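Local structure of HTH tetR-type domain-containing protein (Streptomyces coelicolor A3, 3IUV) at residues A[40-44]-A[45-49]; A[50-53]-A[54-58]. The protein is of unknown specific function but probably binds DNA as a transcriptional regulator of the TetR family. All coordinates share one frame; numbering follows the deposited sequence.

Interaction 1: residues A[40-44]-A[45-49]; sequences ADVPL and GSTTY
The flat carbonyl group of P43 takes T47 N in its own plane, so that P43 O and T47 N bond at 3.1 Å with the N-H pointing straight at the oxygen. A second flat group, the peptide carbonyl of G45, has two donors on one face: Y49 N at 2.8 Å from G45 O, and the hydroxyl of T48, whose OG1 stands above the plane, 3.2 Å from G45 O. T48 can do this because OG1 sits between its own backbone N and carbonyl carbon (chi1 68°), which folds the hydroxyl back over the preceding turn. These bonds start helix 44-50 of the predicted helix-turn-helix motif, probably its recognition helix, as in TetR relatives. P43 is the N-cap: proline has no N-H to place, and its carbonyl opens the first turn. V42, a buried branched residue in the turn, lays CG1 against S46 CB. L44 extends with CG anti to its backbone N (chi1 -174°), and its CD1 meets the methyl CG2 of T47 at 3.8 Å, the two side chains crossing at a slant. Outside these segments, V42 touches R11 and R14 of helix 11-24, and T47 touches H33 and A37 of helix 33-40.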
loop_
_atom_site.group_PDB
_atom_site.type_symbol
_atom_site.label_atom_id
_atom_site.label_comp_id
_atom_site.label_asym_id
_atom_site.label_seq_id
_atom_site.Cartn_x
_atom_site.Cartn_y
_atom_site.Cartn_z
ATOM N N ALA A 40 -10.413 21.718 -14.276
ATOM C CA ALA A 40 -9.336 22.566 -14.770
ATOM C C ALA A 40 -9.868 23.840 -15.413
ATOM O O ALA A 40 -9.095 24.748 -15.729
ATOM C CB ALA A 40 -8.458 21.796 -15.755
ATOM N N ASP A 41 -11.187 23.911 -15.587
ATOM C CA ASP A 41 -11.797 24.995 -16.351
ATOM C C ASP A 41 -11.002 25.129 -17.653
ATOM O O ASP A 41 -10.357 26.147 -17.937
ATOM C CB ASP A 41 -11.814 26.300 -15.550
ATOM C CG ASP A 41 -12.779 27.333 -16.126
ATOM O OD1 ASP A 41 -13.860 26.945 -16.629
ATOM O OD2 ASP A 41 -12.454 28.540 -16.074
ATOM N N VAL A 42 -11.063 24.060 -18.433
ATOM C CA VAL A 42 -10.254 23.890 -19.622
ATOM C C VAL A 42 -11.113 23.065 -20.555
ATOM O O VAL A 42 -11.850 22.186 -20.111
ATOM C CB VAL A 42 -8.928 23.154 -19.270
ATOM C CG1 VAL A 42 -8.615 22.071 -20.280
ATOM C CG2 VAL A 42 -7.780 24.150 -19.107
ATOM N N PRO A 43 -11.069 23.369 -21.849
ATOM C CA PRO A 43 -11.880 22.594 -22.784
ATOM C C PRO A 43 -11.536 21.109 -22.762
ATOM O O PRO A 43 -10.380 20.735 -22.566
ATOM C CB PRO A 43 -11.508 23.203 -24.143
ATOM C CG PRO A 43 -11.140 24.602 -23.813
ATOM C CD PRO A 43 -10.458 24.549 -22.479
ATOM N N LEU A 44 -12.542 20.271 -22.971
ATOM C CA LEU A 44 -12.296 18.855 -23.123
ATOM C C LEU A 44 -11.206 18.650 -24.151
ATOM O O LEU A 44 -10.304 17.829 -23.959
ATOM C CB LEU A 44 -13.563 18.164 -23.577
ATOM C CG LEU A 44 -13.604 16.640 -23.684
ATOM C CD1 LEU A 44 -13.252 15.936 -22.370
ATOM C CD2 LEU A 44 -15.007 16.264 -24.143
ATOM N N GLY A 45 -11.300 19.414 -25.239
ATOM C CA GLY A 45 -10.375 19.314 -26.364
ATOM C C GLY A 45 -8.915 19.511 -25.959
ATOM O O GLY A 45 -8.045 18.830 -26.477
ATOM N N SER A 46 -8.664 20.454 -25.050
ATOM C CA SER A 46 -7.347 20.687 -24.467
ATOM C C SER A 46 -6.889 19.425 -23.784
ATOM O O SER A 46 -5.782 18.908 -23.964
ATOM C CB SER A 46 -7.465 21.734 -23.358
ATOM O OG SER A 46 -7.008 23.011 -23.745
ATOM N N THR A 47 -7.781 19.001 -22.922
ATOM C CA THR A 47 -7.658 17.818 -22.134
ATOM C C THR A 47 -7.206 16.643 -23.006
ATOM O O THR A 47 -6.246 15.931 -22.682
ATOM C CB THR A 47 -9.033 17.588 -21.460
ATOM O OG1 THR A 47 -8.948 17.981 -20.079
ATOM C CG2 THR A 47 -9.533 16.153 -21.638
ATOM N N THR A 48 -7.861 16.453 -24.139
ATOM C CA THR A 48 -7.540 15.295 -24.939
ATOM C C THR A 48 -6.315 15.560 -25.841
ATOM O O THR A 48 -5.568 14.647 -26.211
ATOM C CB THR A 48 -8.782 14.813 -25.697
ATOM O OG1 THR A 48 -9.148 15.780 -26.680
ATOM C CG2 THR A 48 -9.954 14.648 -24.722
ATOM N N TYR A 49 -6.100 16.825 -26.162
ATOM C CA TYR A 49 -4.975 17.228 -26.986
ATOM C C TYR A 49 -3.693 16.846 -26.244
ATOM O O TYR A 49 -2.698 16.403 -26.819
ATOM C CB TYR A 49 -5.065 18.735 -27.249
ATOM C CG TYR A 49 -3.888 19.334 -27.967
ATOM C CD1 TYR A 49 -3.485 18.846 -29.199
ATOM C CD2 TYR A 49 -3.183 20.407 -27.409
ATOM C CE1 TYR A 49 -2.410 19.396 -29.859
ATOM C CE2 TYR A 49 -2.107 20.960 -28.054
ATOM C CZ TYR A 49 -1.725 20.451 -29.285
ATOM O OH TYR A 49 -0.654 21.001 -29.947
#

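Interaction 2: residues A[50-53]-A[54-58]; sequences HFAT and LDDLM
T53 turns OG1 to the position between its backbone N and carbonyl carbon (chi1 82°), while D56 swings its carboxylate back beside its own N (chi1 -45°), and the two side chains cross at about a right angle. Each now meets the other's backbone. D56 N donates to T53 OG1, modelled 2.7 Å away though this oxygen is positioned with some doubt, and T53 N donates to D56 OD1 at 2.7 Å, reaching the carboxylate on its anti side and 35° out of its plane. This reciprocal pair is a capping box at the start of helix 54-73. Threonine suits the N-cap because its short hydroxyl can accept from a first-turn N-H; an aspartate three residues on returns the bond, and its negative charge probably also suits the positive end of the helix dipole. Before the cap, L57 CA lies over one face of the F51 ring, 4.2 Å from its centroid, in a CH-pi contact, and L57 CG approaches F51 CD1 at 4.0 Å. F51 O accepts from H33 NE2. Both apolar residues are buried: F51 packs on I15 and I16 of helix 11-24, and L57 on A19 of that helix and V36 of helix 33-40.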
loop_
_atom_site.group_PDB
_atom_site.type_symbol
_atom_site.label_atom_id
_atom_site.label_comp_id
_atom_site.label_asym_id
_atom_site.label_seq_id
_atom_site.Cartn_x
_atom_site.Cartn_y
_atom_site.Cartn_z
ATOM N N HIS A 50 -3.750 16.966 -24.935
ATOM C CA HIS A 50 -2.621 16.595 -24.120
ATOM C C HIS A 50 -2.650 15.140 -23.642
ATOM O O HIS A 50 -1.611 14.563 -23.366
ATOM C CB HIS A 50 -2.501 17.572 -22.957
ATOM C CG HIS A 50 -2.148 18.951 -23.401
ATOM N ND1 HIS A 50 -0.905 19.277 -23.884
ATOM C CD2 HIS A 50 -2.895 20.086 -23.476
ATOM C CE1 HIS A 50 -0.884 20.553 -24.224
ATOM N NE2 HIS A 50 -2.080 21.063 -23.979
ATOM N N PHE A 51 -3.821 14.530 -23.554
ATOM C CA PHE A 51 -3.868 13.152 -23.079
ATOM C C PHE A 51 -4.939 12.376 -23.795
ATOM O O PHE A 51 -6.122 12.537 -23.504
ATOM C CB PHE A 51 -4.118 13.093 -21.564
ATOM C CG PHE A 51 -3.125 13.876 -20.760
ATOM C CD1 PHE A 51 -3.457 15.120 -20.245
ATOM C CD2 PHE A 51 -1.850 13.378 -20.529
ATOM C CE1 PHE A 51 -2.534 15.857 -19.506
ATOM C CE2 PHE A 51 -0.917 14.112 -19.798
ATOM C CZ PHE A 51 -1.259 15.355 -19.288
ATOM N N ALA A 52 -4.515 11.528 -24.725
ATOM C CA ALA A 52 -5.432 10.644 -25.441
ATOM C C ALA A 52 -6.082 9.588 -24.532
ATOM O O ALA A 52 -7.304 9.631 -24.297
ATOM C CB ALA A 52 -4.713 9.982 -26.582
ATOM N N THR A 53 -5.286 8.635 -24.031
ATOM C CA THR A 53 -5.840 7.613 -23.153
ATOM C C THR A 53 -6.099 8.252 -21.812
ATOM O O THR A 53 -5.496 9.275 -21.488
ATOM C CB THR A 53 -4.916 6.385 -22.961
ATOM O OG1 THR A 53 -3.923 6.666 -21.968
ATOM C CG2 THR A 53 -4.246 6.012 -24.257
ATOM N N LEU A 54 -7.007 7.659 -21.044
ATOM C CA LEU A 54 -7.249 8.100 -19.685
ATOM C C LEU A 54 -6.005 7.736 -18.916
ATOM O O LEU A 54 -5.723 8.311 -17.866
ATOM C CB LEU A 54 -8.455 7.379 -19.081
ATOM C CG LEU A 54 -9.395 8.180 -18.167
ATOM C CD1 LEU A 54 -8.624 8.950 -17.096
ATOM C CD2 LEU A 54 -10.293 9.124 -18.987
ATOM N N ASP A 55 -5.257 6.774 -19.453
ATOM C CA ASP A 55 -4.038 6.295 -18.804
ATOM C C ASP A 55 -2.990 7.376 -18.757
ATOM O O ASP A 55 -2.430 7.641 -17.696
ATOM C CB ASP A 55 -3.467 5.074 -19.521
ATOM C CG ASP A 55 -4.271 3.826 -19.261
ATOM O OD1 ASP A 55 -4.126 2.859 -20.039
ATOM O OD2 ASP A 55 -5.057 3.821 -18.287
ATOM N N ASP A 56 -2.736 7.990 -19.912
ATOM C CA ASP A 56 -1.713 9.017 -20.032
ATOM C C ASP A 56 -1.956 10.082 -18.992
ATOM O O ASP A 56 -1.019 10.607 -18.387
ATOM C CB ASP A 56 -1.751 9.621 -21.421
ATOM C CG ASP A 56 -1.866 8.572 -22.488
ATOM O OD1 ASP A 56 -2.696 8.737 -23.410
ATOM O OD2 ASP A 56 -1.141 7.564 -22.374
ATOM N N LEU A 57 -3.224 10.389 -18.761
ATOM C CA LEU A 57 -3.534 11.338 -17.713
ATOM C C LEU A 57 -3.101 10.783 -16.348
ATOM O O LEU A 57 -2.305 11.405 -15.644
ATOM C CB LEU A 57 -5.010 11.707 -17.726
ATOM C CG LEU A 57 -5.239 13.140 -17.248
ATOM C CD1 LEU A 57 -6.621 13.263 -16.652
ATOM C CD2 LEU A 57 -4.177 13.542 -16.227
HETATM N N MSE A 58 -3.600 9.607 -15.980
HETATM C CA MSE A 58 -3.166 8.985 -14.729
HETATM C C MSE A 58 -1.674 8.697 -14.719
HETATM O O MSE A 58 -1.049 8.663 -13.653
HETATM C CB MSE A 58 -3.932 7.698 -14.448
HETATM C CG MSE A 58 -5.393 7.927 -14.151
HETATM SE SE MSE A 58 -6.272 6.357 -13.440
HETATM C CE MSE A 58 -8.051 6.655 -14.237
#

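Followed from the N terminus, the chain leaves helix 33-40 through a Schellman motif at D41, and interaction 1 sits at the end of the short turn, where helix 44-50 begins. That helix ends at H50, and interaction 2 sits where the next loop runs into helix 54-73. The two contacts stand in series, neither enclosing nor crossing the other, with centres 11 Å apart and on the same side of the chain's centre. Each starts a new helix just after a loop. Through their neighbours both lean on helices 11-24 and 33-40, with H33 touched from either contact, so both the turn within the predicted helix-turn-helix and the exit from it pack against the same two helices.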